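Local coordinates for glutathione S-transferase (Sulfitobacter, PDB 4GF0), which binds glutathione and probably conjugates it to electrophilic substrates, at residues 71-76 and 94-99; 100-105 and 163-168. All blocks are in the same frame, centred on the assembly; numbering follows the deposited sequence.

In the fold
Helix 89-111 runs through both contacts, which follow one another along the chain: 71-76 with 94-99 closes before 100-105 with 163-168 opens. Their centres lie about 9 Å apart, and they touch directly, L72 and the M99 carbonyl both packing on the Y165 ring. Contact 1 ties the thioredoxin-like N-terminal domain, through helix 68-78, to the first long helix of the all-helical part; contact 2 lies within that helical part, joining helix 89-111 to helix 162-170. The two buried contacts thus meet at Y165, a residue of the glutathione pocket, and both touch the second subunit.

Contact 1: 71-76 and 94-99; sequences LLDYVA and QMRSAM
D73 and R96 form a side-on salt bridge between the two helices, each carboxylate oxygen taking one guanidinium nitrogen. NE of R96 gives an almost straight bond to OD2 of D73 (2.8 Å, 179° at the hydrogen), while NH2 of R96 reaches OD1 of D73 at 3.0 Å. Both oxygens are met on their syn sides, and the acceptors lie close to the guanidinium plane; the two flat groups are turned 24° from each other. The paired bonds hold both groups against rotation. R96 spans the gap because its chain is extended from CG to NE, with CE of M95 set over one guanidinium face, toward the rim.

The apolar part is smaller. M99 bends back at its last torsion (chi3 67°), bringing its methyl CE to 4.0 Å from both CB and CD1 of L72.

D73, R96, L72 and M99 are all buried. L72 and M99 also rest on Y165 of helix 162-170, and L72 on A20 of helix 14-23. L71 packs on V17 of that same helix and on L65 of strand 64-66, while R96 touches A70 of the second subunit, placing the salt bridge beside the dimer interface.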
ATOM      1  N   LEU A  71       6.338  -4.497  -5.250  1.00  9.06           N
ATOM      2  CA  LEU A  71       7.053  -5.674  -5.752  1.00  8.63           C
ATOM      3  C   LEU A  71       6.191  -6.473  -6.713  1.00  9.60           C
ATOM      4  O   LEU A  71       6.692  -7.042  -7.667  1.00  8.88           O
ATOM      5  CB  LEU A  71       7.455  -6.591  -4.596  1.00  6.98           C
ATOM      6  CG  LEU A  71       8.397  -5.991  -3.551  1.00 19.03           C
ATOM      7  CD1 LEU A  71       8.970  -7.069  -2.638  1.00 14.11           C
ATOM      8  CD2 LEU A  71       9.488  -5.260  -4.243  1.00 28.24           C
ATOM      9  N   LEU A  72       4.896  -6.555  -6.429  1.00  8.77           N
ATOM     10  CA  LEU A  72       3.978  -7.267  -7.325  1.00  8.73           C
ATOM     11  C   LEU A  72       3.915  -6.578  -8.692  1.00  7.43           C
ATOM     12  O   LEU A  72       4.027  -7.226  -9.742  1.00  7.74           O
ATOM     13  CB  LEU A  72       2.582  -7.368  -6.694  1.00 10.32           C
ATOM     14  CG  LEU A  72       2.437  -8.328  -5.508  1.00  7.82           C
ATOM     15  CD1 LEU A  72       1.059  -8.145  -4.821  1.00  9.52           C
ATOM     16  CD2 LEU A  72       2.605  -9.757  -5.982  1.00 10.95           C
ATOM     17  N   ASP A  73       3.750  -5.261  -8.706  1.00  7.57           N
ATOM     18  CA  ASP A  73       3.769  -4.541  -9.983  1.00  8.28           C
ATOM     19  C   ASP A  73       5.119  -4.677 -10.690  1.00 10.74           C
ATOM     20  O   ASP A  73       5.179  -4.741 -11.914  1.00  9.23           O
ATOM     21  CB  ASP A  73       3.380  -3.059  -9.800  1.00 11.80           C
ATOM     22  CG  ASP A  73       1.997  -2.753 -10.351  1.00 16.28           C
ATOM     23  OD1 ASP A  73       1.713  -3.159 -11.501  1.00 14.87           O
ATOM     24  OD2 ASP A  73       1.185  -2.125  -9.634  1.00 17.46           O
ATOM     25  N   TYR A  74       6.205  -4.737  -9.925  1.00  8.02           N
ATOM     26  CA  TYR A  74       7.521  -4.937 -10.531  1.00 10.08           C
ATOM     27  C   TYR A  74       7.623  -6.290 -11.250  1.00  9.65           C
ATOM     28  O   TYR A  74       8.092  -6.377 -12.397  1.00  9.11           O
ATOM     29  CB  TYR A  74       8.649  -4.782  -9.491  1.00  9.45           C
ATOM     30  CG  TYR A  74       9.997  -4.970 -10.145  1.00  9.04           C
ATOM     31  CD1 TYR A  74      10.585  -3.939 -10.852  1.00  8.76           C
ATOM     32  CD2 TYR A  74      10.661  -6.186 -10.082  1.00 11.30           C
ATOM     33  CE1 TYR A  74      11.813  -4.108 -11.485  1.00 11.93           C
ATOM     34  CE2 TYR A  74      11.885  -6.367 -10.726  1.00 11.87           C
ATOM     35  CZ  TYR A  74      12.451  -5.326 -11.410  1.00 13.25           C
ATOM     36  OH  TYR A  74      13.656  -5.494 -12.059  1.00 12.46           O
ATOM     37  N   VAL A  75       7.176  -7.347 -10.584  1.00  9.62           N
ATOM     38  CA  VAL A  75       7.189  -8.677 -11.186  1.00  9.43           C
ATOM     39  C   VAL A  75       6.394  -8.706 -12.483  1.00  8.48           C
ATOM     40  O   VAL A  75       6.833  -9.264 -13.487  1.00 11.33           O
ATOM     41  CB  VAL A  75       6.676  -9.742 -10.212  1.00 10.41           C
ATOM     42  CG1 VAL A  75       6.505 -11.089 -10.954  1.00 10.67           C
ATOM     43  CG2 VAL A  75       7.676  -9.883  -9.075  1.00 13.69           C
ATOM     44  N   ALA A  76       5.225  -8.076 -12.470  1.00  9.78           N
ATOM     45  CA  ALA A  76       4.414  -8.013 -13.676  1.00 10.19           C
ATOM     46  C   ALA A  76       5.139  -7.265 -14.786  1.00 11.96           C
ATOM     47  O   ALA A  76       5.070  -7.650 -15.961  1.00 11.19           O
ATOM     48  CB  ALA A  76       3.075  -7.349 -13.364  1.00 10.84           C
ATOM     49  N   GLN A  94      -9.039  -1.513 -10.830  1.00 13.36           N
ATOM     50  CA  GLN A  94      -9.807  -2.306  -9.885  1.00 11.33           C
ATOM     51  C   GLN A  94      -8.892  -3.308  -9.188  1.00 14.42           C
ATOM     52  O   GLN A  94      -9.069  -3.594  -8.011  1.00 13.99           O
ATOM     53  CB  GLN A  94     -10.972  -2.994 -10.599  1.00 13.22           C
ATOM     54  CG  GLN A  94     -12.010  -2.012 -11.117  1.00 19.05           C
ATOM     55  CD  GLN A  94     -13.007  -2.654 -12.051  1.00 24.71           C
ATOM     56  OE1 GLN A  94     -12.646  -3.500 -12.877  1.00 24.08           O
ATOM     57  NE2 GLN A  94     -14.273  -2.246 -11.942  1.00 25.25           N
ATOM     58  N   MET A  95      -7.922  -3.833  -9.937  1.00 11.17           N
ATOM     59  CA  MET A  95      -6.896  -4.712  -9.389  1.00 11.06           C
ATOM     60  C   MET A  95      -6.107  -3.948  -8.331  1.00 12.60           C
ATOM     61  O   MET A  95      -5.910  -4.434  -7.224  1.00 10.25           O
ATOM     62  CB  MET A  95      -5.952  -5.173 -10.502  1.00  9.98           C
ATOM     63  CG  MET A  95      -4.774  -6.027 -10.038  1.00 11.55           C
ATOM     64  SD  MET A  95      -3.490  -6.099 -11.293  1.00 13.02           S
ATOM     65  CE  MET A  95      -2.742  -4.472 -11.094  1.00 11.96           C
ATOM     66  N   ARG A  96      -5.679  -2.734  -8.656  1.00 12.18           N
ATOM     67  CA  ARG A  96      -4.868  -1.961  -7.710  1.00  9.29           C
ATOM     68  C   ARG A  96      -5.668  -1.450  -6.523  1.00 12.08           C
ATOM     69  O   ARG A  96      -5.117  -1.273  -5.438  1.00 11.74           O
ATOM     70  CB  ARG A  96      -4.106  -0.821  -8.404  1.00 10.69           C
ATOM     71  CG  ARG A  96      -2.959  -1.345  -9.267  1.00 10.52           C
ATOM     72  CD  ARG A  96      -1.999  -0.247  -9.686  1.00 10.55           C
ATOM     73  NE  ARG A  96      -1.045  -0.806 -10.643  1.00 10.86           N
ATOM     74  CZ  ARG A  96      -1.186  -0.739 -11.964  1.00 13.84           C
ATOM     75  NH1 ARG A  96      -2.223  -0.096 -12.496  1.00 14.25           N
ATOM     76  NH2 ARG A  96      -0.284  -1.317 -12.753  1.00 12.93           N
ATOM     77  N   SER A  97      -6.963  -1.223  -6.717  1.00 12.45           N
ATOM     78  CA  SER A  97      -7.811  -0.808  -5.610  1.00 11.21           C
ATOM     79  C   SER A  97      -7.819  -1.912  -4.577  1.00 11.75           C
ATOM     80  O   SER A  97      -7.729  -1.653  -3.380  1.00 13.87           O
ATOM     81  CB  SER A  97      -9.240  -0.551  -6.083  1.00 14.33           C
ATOM     82  OG  SER A  97     -10.080  -0.275  -4.973  1.00 22.39           O
ATOM     83  N   ALA A  98      -7.924  -3.154  -5.044  1.00 12.84           N
ATOM     84  CA  ALA A  98      -7.914  -4.290  -4.130  1.00 15.16           C
ATOM     85  C   ALA A  98      -6.583  -4.339  -3.394  1.00 13.30           C
ATOM     86  O   ALA A  98      -6.541  -4.563  -2.185  1.00 13.13           O
ATOM     87  CB  ALA A  98      -8.145  -5.591  -4.892  1.00 14.97           C
ATOM     88  N   MET A  99      -5.496  -4.114  -4.125  1.00  9.89           N
ATOM     89  CA  MET A  99      -4.159  -4.174  -3.530  1.00 11.48           C
ATOM     90  C   MET A  99      -3.944  -3.085  -2.479  1.00 12.88           C
ATOM     91  O   MET A  99      -3.444  -3.357  -1.394  1.00 12.55           O
ATOM     92  CB  MET A  99      -3.073  -4.134  -4.610  1.00 13.94           C
ATOM     93  CG  MET A  99      -3.155  -5.322  -5.568  1.00  8.85           C
ATOM     94  SD  MET A  99      -2.286  -5.024  -7.131  1.00 13.43           S
ATOM     95  CE  MET A  99      -0.597  -4.946  -6.563  1.00 15.19           C
TER

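Contact 2: 100-105 and 163-168; sequences YYLAST and DPYLFV
L102 packs against Y165 and L166 together, and its branches divide the work. Its CB sits over one face of the Y165 ring, a CH-pi contact 4.1 Å from the centroid and 21° off the ring normal, displaced toward the CE1 side. CD1 of L102 lies alongside the start of the same side chain, 3.7 Å from CD1 of Y165, and presses on the backbone where the two residues join, 3.5 Å from N of L166. CD2 of L102 goes to CD1 of L166 at 3.9 Å, the two leucine side chains crossing at about a right angle. The Y165 ring swings out toward helix 100-105 on a chi1 of -151°, roughly anti to the backbone N, and its OH comes to 3.3 Å from CB of A103.

Segments 100-105 and 163-168 run in roughly the same direction, their axes 38° apart and 10.2 Å away at closest approach; their helices belong to the helical domain of the glutathione transferase fold. Y165 belongs to the glutathione pocket: its side chain, about 4 Å from the bound ligand at the nearest atoms, also packs on I13.

Within 100-105, OG of S104 donates to O of Y100 at 2.7 Å, and N of S104 reaches that carbonyl from the opposite face of its plane, so two bonds grip one oxygen; S104 itself lies in the wider pi-type turn at 102-105. On the dimer side, Y100 stacks on Y100 of the second subunit, which also packs against A103.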
ATOM      1  N   TYR A 100      -4.330  -1.856  -2.788  1.00  9.96           N
ATOM      2  CA  TYR A 100      -4.174  -0.786  -1.808  1.00 12.94           C
ATOM      3  C   TYR A 100      -5.095  -0.969  -0.616  1.00 15.23           C
ATOM      4  O   TYR A 100      -4.726  -0.600   0.496  1.00 13.68           O
ATOM      5  CB  TYR A 100      -4.369   0.593  -2.437  1.00 12.46           C
ATOM      6  CG  TYR A 100      -3.113   1.116  -3.104  1.00 11.78           C
ATOM      7  CD1 TYR A 100      -2.169   1.830  -2.383  1.00 11.52           C
ATOM      8  CD2 TYR A 100      -2.877   0.895  -4.453  1.00 11.48           C
ATOM      9  CE1 TYR A 100      -1.016   2.314  -2.983  1.00  9.96           C
ATOM     10  CE2 TYR A 100      -1.722   1.368  -5.067  1.00 13.24           C
ATOM     11  CZ  TYR A 100      -0.804   2.082  -4.325  1.00 14.43           C
ATOM     12  OH  TYR A 100       0.325   2.567  -4.926  1.00 12.12           O
ATOM     13  N   TYR A 101      -6.286  -1.524  -0.839  1.00 10.45           N
ATOM     14  CA  TYR A 101      -7.182  -1.835   0.280  1.00 13.14           C
ATOM     15  C   TYR A 101      -6.510  -2.822   1.233  1.00 12.82           C
ATOM     16  O   TYR A 101      -6.560  -2.674   2.457  1.00 14.17           O
ATOM     17  CB  TYR A 101      -8.516  -2.418  -0.203  1.00 11.82           C
ATOM     18  CG  TYR A 101      -9.412  -2.811   0.946  1.00 16.61           C
ATOM     19  CD1 TYR A 101     -10.154  -1.857   1.621  1.00 18.23           C
ATOM     20  CD2 TYR A 101      -9.494  -4.129   1.369  1.00 20.85           C
ATOM     21  CE1 TYR A 101     -10.964  -2.199   2.677  1.00 19.38           C
ATOM     22  CE2 TYR A 101     -10.316  -4.486   2.434  1.00 18.99           C
ATOM     23  CZ  TYR A 101     -11.046  -3.513   3.077  1.00 20.10           C
ATOM     24  OH  TYR A 101     -11.856  -3.846   4.135  1.00 21.67           O
ATOM     25  N   LEU A 102      -5.897  -3.852   0.666  1.00 12.56           N
ATOM     26  CA  LEU A 102      -5.197  -4.832   1.482  1.00 14.43           C
ATOM     27  C   LEU A 102      -4.031  -4.175   2.226  1.00 14.37           C
ATOM     28  O   LEU A 102      -3.852  -4.400   3.425  1.00 15.90           O
ATOM     29  CB  LEU A 102      -4.712  -6.011   0.614  1.00 11.80           C
ATOM     30  CG  LEU A 102      -5.873  -6.831   0.021  1.00 11.39           C
ATOM     31  CD1 LEU A 102      -5.317  -7.895  -0.934  1.00 13.97           C
ATOM     32  CD2 LEU A 102      -6.738  -7.489   1.096  1.00 15.95           C
ATOM     33  N   ALA A 103      -3.269  -3.336   1.529  1.00 12.60           N
ATOM     34  CA  ALA A 103      -2.105  -2.671   2.126  1.00 11.92           C
ATOM     35  C   ALA A 103      -2.453  -1.683   3.236  1.00 14.70           C
ATOM     36  O   ALA A 103      -1.724  -1.575   4.225  1.00 15.33           O
ATOM     37  CB  ALA A 103      -1.284  -1.954   1.042  1.00  9.89           C
ATOM     38  N   SER A 104      -3.562  -0.965   3.074  1.00 12.91           N
ATOM     39  CA  SER A 104      -3.898   0.160   3.959  1.00 13.80           C
ATOM     40  C   SER A 104      -4.917  -0.189   5.033  1.00 14.27           C
ATOM     41  O   SER A 104      -5.019   0.507   6.060  1.00 15.33           O
ATOM     42  CB  SER A 104      -4.439   1.327   3.125  1.00 15.10           C
ATOM     43  OG  SER A 104      -5.667   0.979   2.496  1.00 20.48           O
ATOM     44  N   THR A 105      -5.696  -1.239   4.799  1.00 15.14           N
ATOM     45  CA  THR A 105      -6.825  -1.535   5.679  1.00 14.42           C
ATOM     46  C   THR A 105      -6.787  -2.951   6.239  1.00 15.38           C
ATOM     47  O   THR A 105      -6.769  -3.140   7.454  1.00 16.47           O
ATOM     48  CB  THR A 105      -8.175  -1.295   4.966  1.00 15.62           C
ATOM     49  OG1 THR A 105      -8.176   0.014   4.386  1.00 17.56           O
ATOM     50  CG2 THR A 105      -9.331  -1.391   5.955  1.00 17.97           C
ATOM     51  N   ASP A 163      -4.727 -11.192  -6.755  1.00 11.60           N
ATOM     52  CA  ASP A 163      -5.041 -12.520  -6.239  1.00 15.63           C
ATOM     53  C   ASP A 163      -4.008 -13.115  -5.267  1.00 14.07           C
ATOM     54  O   ASP A 163      -4.395 -13.583  -4.197  1.00 13.75           O
ATOM     55  CB  ASP A 163      -5.401 -13.468  -7.386  1.00 14.34           C
ATOM     56  CG  ASP A 163      -6.624 -12.994  -8.142  1.00 12.83           C
ATOM     57  OD1 ASP A 163      -7.678 -12.824  -7.486  1.00 15.83           O
ATOM     58  OD2 ASP A 163      -6.523 -12.756  -9.373  1.00 15.65           O
ATOM     59  N   PRO A 164      -2.707 -13.088  -5.611  1.00 13.98           N
ATOM     60  CA  PRO A 164      -1.756 -13.574  -4.602  1.00 14.12           C
ATOM     61  C   PRO A 164      -1.812 -12.748  -3.327  1.00 12.39           C
ATOM     62  O   PRO A 164      -1.699 -13.286  -2.230  1.00 13.91           O
ATOM     63  CB  PRO A 164      -0.398 -13.341  -5.266  1.00 12.13           C
ATOM     64  CG  PRO A 164      -0.687 -13.428  -6.719  1.00 18.80           C
ATOM     65  CD  PRO A 164      -2.034 -12.802  -6.894  1.00 12.87           C
ATOM     66  N   TYR A 165      -1.965 -11.441  -3.491  1.00 13.38           N
ATOM     67  CA  TYR A 165      -2.081 -10.526  -2.368  1.00 13.16           C
ATOM     68  C   TYR A 165      -3.285 -10.907  -1.506  1.00 13.80           C
ATOM     69  O   TYR A 165      -3.153 -11.072  -0.286  1.00 12.26           O
ATOM     70  CB  TYR A 165      -2.210  -9.083  -2.888  1.00  9.19           C
ATOM     71  CG  TYR A 165      -1.673  -8.009  -1.976  1.00 10.73           C
ATOM     72  CD1 TYR A 165      -1.612  -8.191  -0.595  1.00 14.20           C
ATOM     73  CD2 TYR A 165      -1.249  -6.796  -2.495  1.00 12.78           C
ATOM     74  CE1 TYR A 165      -1.119  -7.183   0.248  1.00 12.20           C
ATOM     75  CE2 TYR A 165      -0.751  -5.798  -1.676  1.00 16.29           C
ATOM     76  CZ  TYR A 165      -0.695  -5.988  -0.313  1.00 13.61           C
ATOM     77  OH  TYR A 165      -0.206  -4.967   0.472  1.00 12.42           O
ATOM     78  N   LEU A 166      -4.449 -11.083  -2.129  1.00 11.75           N
ATOM     79  CA  LEU A 166      -5.668 -11.399  -1.376  1.00 15.63           C
ATOM     80  C   LEU A 166      -5.573 -12.771  -0.735  1.00 12.76           C
ATOM     81  O   LEU A 166      -6.013 -12.969   0.391  1.00 14.12           O
ATOM     82  CB  LEU A 166      -6.898 -11.331  -2.285  1.00 15.07           C
ATOM     83  CG  LEU A 166      -8.231 -11.625  -1.595  1.00 14.96           C
ATOM     84  CD1 LEU A 166      -8.525 -10.562  -0.537  1.00 14.41           C
ATOM     85  CD2 LEU A 166      -9.335 -11.680  -2.646  1.00 15.39           C
ATOM     86  N   PHE A 167      -4.983 -13.716  -1.452  1.00 12.72           N
ATOM     87  CA  PHE A 167      -4.857 -15.072  -0.930  1.00 16.23           C
ATOM     88  C   PHE A 167      -4.076 -15.116   0.386  1.00 13.76           C
ATOM     89  O   PHE A 167      -4.507 -15.734   1.362  1.00 15.16           O
ATOM     90  CB  PHE A 167      -4.174 -15.959  -1.962  1.00 15.51           C
ATOM     91  CG  PHE A 167      -3.921 -17.354  -1.479  1.00 17.71           C
ATOM     92  CD1 PHE A 167      -4.975 -18.224  -1.261  1.00 18.91           C
ATOM     93  CD2 PHE A 167      -2.629 -17.791  -1.245  1.00 18.10           C
ATOM     94  CE1 PHE A 167      -4.744 -19.531  -0.818  1.00 22.44           C
ATOM     95  CE2 PHE A 167      -2.390 -19.090  -0.798  1.00 20.24           C
ATOM     96  CZ  PHE A 167      -3.451 -19.956  -0.584  1.00 21.61           C
ATOM     97  N   VAL A 168      -2.915 -14.476   0.410  1.00 13.02           N
ATOM     98  CA  VAL A 168      -2.099 -14.517   1.614  1.00 15.86           C
ATOM     99  C   VAL A 168      -2.795 -13.818   2.784  1.00 15.84           C
ATOM    100  O   VAL A 168      -2.734 -14.286   3.919  1.00 18.41           O
ATOM    101  CB  VAL A 168      -0.678 -13.955   1.366  1.00 14.85           C
ATOM    102  CG1 VAL A 168       0.083 -13.866   2.680  1.00 20.07           C
ATOM    103  CG2 VAL A 168       0.063 -14.852   0.381  1.00 13.14           C
TER